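Anthranilate-CoA ligase (Stigmatella aurantiaca, PDB 4WV3) belongs to the ANL superfamily of AMP-binding enzymes, with a large AMP-binding domain and a smaller C-terminal domain. Local coordinates at residues P500-A503 with T504-Q508; V247-N250 with V251-I255. All blocks are in the same frame, centred on the assembly; numbering follows the deposited sequence.

Interaction 1 (P500-A503 with T504-Q508); sequences PKTA and TGKIQ. With 3UK (5'-O-[(S)-[(2-aminobenzoyl)oxy](hydroxy)phosphoryl]adenosine), chain C.
Thr502 and Thr504 both set OG1 between their own backbone N and carbonyl carbon (chi1 65° and 58°), and this turns the two hydroxyls inward to meet at 2.7 Å, OG1 to OG1, in a hydrogen bond. Thr502 OG1 also accepts from Lys506 N at 3.2 Å, so one small hydroxyl is gripped by two partners inside the loop. The backbone closes round them: a type I turn runs from Thr502 to Gly505, where positive phi suits glycine. Behind it Thr502 N reaches Lys506 O from above the carbonyl plane, and Gln508 N gives a straighter bond (164°) to Pro500 O, 2.7 Å away. The loop belongs to the C-terminal domain of the ANL fold, and its PKTATGK sequence is consistent with the loop that, in relatives, carries a lysine into the active site. Lys506 runs extended to CE and bends only at chi4, which leads NZ to the ligand 3UK: it bonds to O09 at 2.6 Å and to O01 at 3.2 Å. At the loop's other end, the methyl CG2 of Thr502 lies 3.6 Å from CG of Gln508. Lys501 leads away overall, though its CB lies against Lys506 O, and its NZ makes a salt bridge with Glu441.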
loop_
_atom_site.group_PDB
_atom_site.type_symbol
_atom_site.label_atom_id
_atom_site.label_comp_id
_atom_site.label_asym_id
_atom_site.label_seq_id
_atom_site.Cartn_x
_atom_site.Cartn_y
_atom_site.Cartn_z
ATOM N N PRO A 500 1.740 -14.612 -9.403
ATOM C CA PRO A 500 0.476 -14.166 -8.807
ATOM C C PRO A 500 0.679 -12.920 -7.950
ATOM O O PRO A 500 1.387 -12.967 -6.943
ATOM C CB PRO A 500 0.058 -15.355 -7.936
ATOM C CG PRO A 500 1.321 -16.111 -7.682
ATOM C CD PRO A 500 2.135 -15.948 -8.926
ATOM N N LYS A 501 0.066 -11.815 -8.357
ATOM C CA LYS A 501 0.235 -10.553 -7.648
ATOM C C LYS A 501 -1.087 -9.954 -7.182
ATOM O O LYS A 501 -2.121 -10.116 -7.831
ATOM C CB LYS A 501 0.977 -9.538 -8.522
ATOM C CG LYS A 501 2.406 -9.924 -8.874
ATOM C CD LYS A 501 3.163 -8.726 -9.430
ATOM C CE LYS A 501 4.580 -9.091 -9.841
ATOM N NZ LYS A 501 4.617 -9.880 -11.102
ATOM N N THR A 502 -1.041 -9.262 -6.050
ATOM C CA THR A 502 -2.175 -8.482 -5.576
ATOM C C THR A 502 -2.162 -7.130 -6.277
ATOM O O THR A 502 -1.248 -6.832 -7.044
ATOM C CB THR A 502 -2.101 -8.243 -4.059
ATOM O OG1 THR A 502 -0.958 -7.433 -3.758
ATOM C CG2 THR A 502 -1.995 -9.562 -3.314
ATOM N N ALA A 503 -3.171 -6.309 -6.009
ATOM C CA ALA A 503 -3.231 -4.975 -6.595
ATOM C C ALA A 503 -2.444 -3.978 -5.751
ATOM O O ALA A 503 -2.483 -2.773 -5.996
ATOM C CB ALA A 503 -4.673 -4.524 -6.749
ATOM N N THR A 504 -1.730 -4.491 -4.755
ATOM C CA THR A 504 -0.930 -3.654 -3.871
ATOM C C THR A 504 0.562 -3.902 -4.077
ATOM O O THR A 504 1.389 -3.487 -3.265
ATOM C CB THR A 504 -1.293 -3.888 -2.395
ATOM O OG1 THR A 504 -1.105 -5.271 -2.067
ATOM C CG2 THR A 504 -2.742 -3.506 -2.139
ATOM N N GLY A 505 0.896 -4.583 -5.168
ATOM C CA GLY A 505 2.282 -4.814 -5.532
ATOM C C GLY A 505 2.958 -5.910 -4.732
ATOM O O GLY A 505 4.177 -5.897 -4.558
ATOM N N LYS A 506 2.168 -6.861 -4.245
ATOM C CA LYS A 506 2.707 -7.986 -3.490
ATOM C C LYS A 506 2.735 -9.247 -4.342
ATOM O O LYS A 506 2.073 -9.323 -5.376
ATOM C CB LYS A 506 1.874 -8.245 -2.234
ATOM C CG LYS A 506 1.835 -7.091 -1.252
ATOM C CD LYS A 506 1.003 -7.450 -0.032
ATOM C CE LYS A 506 0.886 -6.276 0.923
ATOM N NZ LYS A 506 2.211 -5.829 1.428
ATOM N N ILE A 507 3.504 -10.236 -3.902
ATOM C CA ILE A 507 3.513 -11.540 -4.550
ATOM C C ILE A 507 2.775 -12.554 -3.686
ATOM O O ILE A 507 3.129 -12.769 -2.527
ATOM C CB ILE A 507 4.945 -12.034 -4.821
ATOM C CG1 ILE A 507 5.626 -11.144 -5.862
ATOM C CG2 ILE A 507 4.930 -13.479 -5.294
ATOM C CD1 ILE A 507 7.016 -11.604 -6.244
ATOM N N GLN A 508 1.742 -13.167 -4.253
ATOM C CA GLN A 508 0.938 -14.146 -3.530
ATOM C C GLN A 508 1.642 -15.494 -3.457
ATOM O O GLN A 508 1.325 -16.417 -4.208
ATOM C CB GLN A 508 -0.435 -14.295 -4.187
ATOM C CG GLN A 508 -1.292 -13.045 -4.100
ATOM C CD GLN A 508 -2.556 -13.143 -4.928
ATOM O OE1 GLN A 508 -2.571 -13.771 -5.988
ATOM N NE2 GLN A 508 -3.629 -12.524 -4.448
HETATM C C10 3UK C . 4.559 -6.124 4.109
HETATM C C15 3UK C . 6.709 -4.895 3.823
HETATM C C17 3UK C . 8.996 -5.468 3.895
HETATM C C21 3UK C . 4.635 -6.515 5.559
HETATM C C26 3UK C . 1.731 -0.713 3.531
HETATM C C28 3UK C . 3.480 0.949 3.479
HETATM O O01 3UK C . 1.635 -2.845 2.400
HETATM C C02 3UK C . 1.227 -2.191 3.334
HETATM O O03 3UK C . 0.047 -2.592 4.019
HETATM P P04 3UK C . -0.606 -4.020 3.765
HETATM O O05 3UK C . -1.901 -4.139 4.629
HETATM O O06 3UK C . 0.379 -5.218 4.179
HETATM C C07 3UK C . 1.405 -4.988 5.158
HETATM C C08 3UK C . 2.432 -6.075 5.022
HETATM O O09 3UK C . 3.191 -5.882 3.807
HETATM N N11 3UK C . 5.327 -4.947 3.863
HETATM C C12 3UK C . 4.823 -3.699 3.620
HETATM N N13 3UK C . 5.869 -2.848 3.428
HETATM C C14 3UK C . 7.048 -3.564 3.549
HETATM N N16 3UK C . 7.688 -5.821 3.991
HETATM N N18 3UK C . 9.384 -4.226 3.637
HETATM C C19 3UK C . 8.476 -3.254 3.457
HETATM N N20 3UK C . 8.900 -1.927 3.181
HETATM O O22 3UK C . 4.679 -7.925 5.671
HETATM C C23 3UK C . 3.400 -6.007 6.133
HETATM O O24 3UK C . 2.976 -6.856 7.218
HETATM O O25 3UK C . -0.993 -4.149 2.301
HETATM C C27 3UK C . 3.043 -0.386 3.293
HETATM C C29 3UK C . 2.558 1.958 3.917
HETATM C C30 3UK C . 1.246 1.630 4.158
HETATM C C31 3UK C . 0.806 0.297 3.970
HETATM N N32 3UK C . -0.591 -0.053 4.225
#

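Interaction 2 (V247-N250 with V251-I255); sequences VASN and VLSTI
Ser253 and Thr254 turn their hydroxyls back along the helix toward the carbonyls of Ser249 and Asn250, the familiar i to i-4 side-chain-to-backbone bond of serine and threonine in alpha-helices, here near the start of helix 248-258 of the AMP-binding domain. In both, OG or OG1 stands anti to the carbonyl carbon (chi1 -50° and -63°), a torsion that lets a short hydroxyl bend back to the preceding turn. Each carbonyl oxygen is thereby doubly held, since hydroxyl and backbone N-H of the same residue approach it from opposite faces of its plane: Ser253 OG at 2.7 Å and Ser253 N at 3.1 Å from Ser249 O. Serine suits the partly exposed site; buried Thr254 satisfies its hydroxyl within the helix, and its side chain also touches Phe213 and Phe241. Val251 and Leu252 have no polar group to place. Leu252 lays CG 3.4 Å from Ala248 O, beside the backbone bond from its own N, and packs on Phe279 and His282. Val251, which rests on Phe213 and Phe263, directs CG2 back toward the residue just before the helix, with that methyl 3.3 Å from Val247 O.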
loop_
_atom_site.group_PDB
_atom_site.type_symbol
_atom_site.label_atom_id
_atom_site.label_comp_id
_atom_site.label_asym_id
_atom_site.label_seq_id
_atom_site.Cartn_x
_atom_site.Cartn_y
_atom_site.Cartn_z
ATOM N N VAL A 247 1.721 -0.855 -17.013
ATOM C CA VAL A 247 2.511 -0.190 -18.044
ATOM C C VAL A 247 3.509 0.775 -17.411
ATOM O O VAL A 247 3.174 1.920 -17.107
ATOM C CB VAL A 247 1.617 0.574 -19.035
ATOM C CG1 VAL A 247 2.440 1.059 -20.217
ATOM C CG2 VAL A 247 0.479 -0.313 -19.510
ATOM N N ALA A 248 4.737 0.303 -17.218
ATOM C CA ALA A 248 5.764 1.077 -16.528
ATOM C C ALA A 248 6.203 2.312 -17.310
ATOM O O ALA A 248 6.658 3.295 -16.726
ATOM C CB ALA A 248 6.965 0.196 -16.207
ATOM N N SER A 249 6.066 2.258 -18.631
ATOM C CA SER A 249 6.479 3.367 -19.485
ATOM C C SER A 249 5.602 4.599 -19.273
ATOM O O SER A 249 6.099 5.725 -19.242
ATOM C CB SER A 249 6.457 2.950 -20.957
ATOM O OG SER A 249 6.910 4.004 -21.789
ATOM N N ASN A 250 4.299 4.380 -19.128
ATOM C CA ASN A 250 3.365 5.474 -18.890
ATOM C C ASN A 250 3.569 6.111 -17.521
ATOM O O ASN A 250 3.302 7.298 -17.331
ATOM C CB ASN A 250 1.920 4.998 -19.037
ATOM C CG ASN A 250 1.584 4.595 -20.457
ATOM O OD1 ASN A 250 2.251 5.007 -21.406
ATOM N ND2 ASN A 250 0.540 3.788 -20.612
ATOM N N VAL A 251 4.041 5.313 -16.570
ATOM C CA VAL A 251 4.332 5.807 -15.231
ATOM C C VAL A 251 5.491 6.797 -15.276
ATOM O O VAL A 251 5.429 7.868 -14.672
ATOM C CB VAL A 251 4.684 4.655 -14.271
ATOM C CG1 VAL A 251 4.939 5.190 -12.870
ATOM C CG2 VAL A 251 3.569 3.624 -14.254
ATOM N N LEU A 252 6.541 6.436 -16.007
ATOM C CA LEU A 252 7.720 7.286 -16.134
ATOM C C LEU A 252 7.411 8.558 -16.912
ATOM O O LEU A 252 8.036 9.598 -16.695
ATOM C CB LEU A 252 8.859 6.522 -16.810
ATOM C CG LEU A 252 9.364 5.288 -16.063
ATOM C CD1 LEU A 252 10.472 4.607 -16.848
ATOM C CD2 LEU A 252 9.842 5.664 -14.670
ATOM N N SER A 253 6.444 8.471 -17.818
ATOM C CA SER A 253 6.044 9.619 -18.620
ATOM C C SER A 253 5.233 10.603 -17.784
ATOM O O SER A 253 5.317 11.816 -17.981
ATOM C CB SER A 253 5.234 9.165 -19.832
ATOM O OG SER A 253 5.915 8.134 -20.521
ATOM N N THR A 254 4.448 10.069 -16.853
ATOM C CA THR A 254 3.693 10.895 -15.919
ATOM C C THR A 254 4.661 11.705 -15.062
ATOM O O THR A 254 4.424 12.881 -14.779
ATOM C CB THR A 254 2.777 10.036 -15.023
ATOM O OG1 THR A 254 1.799 9.375 -15.836
ATOM C CG2 THR A 254 2.064 10.897 -13.993
ATOM N N ILE A 255 5.759 11.068 -14.667
ATOM C CA ILE A 255 6.821 11.737 -13.926
ATOM C C ILE A 255 7.418 12.878 -14.749
ATOM O O ILE A 255 7.718 13.948 -14.221
ATOM C CB ILE A 255 7.936 10.745 -13.526
ATOM C CG1 ILE A 255 7.369 9.645 -12.624
ATOM C CG2 ILE A 255 9.082 11.467 -12.830
ATOM C CD1 ILE A 255 8.404 8.648 -12.149
#

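How the interactions relate
Following the chain from the N terminus, interaction 2 comes first, within the large domain: residues 247-255 span the N-cap and opening turns of helix 248-258, whose apolar side lies against strands 211-214 and 262-265 of the nine-stranded mixed sheet. Interaction 1 follows some 245 residues later, in the C-terminal domain, where 500-508 makes a tight hairpin-like loop between strand 492-496 and helix 509-520. The two are in series, neither nesting nor crossing, and each closes only a local turn. The centres of interactions 1 and 2 lie about 20 Å apart, and they do not touch. The loop, touching Phe220, Ser294 and Glu295, joins the two domains at the ligand pocket.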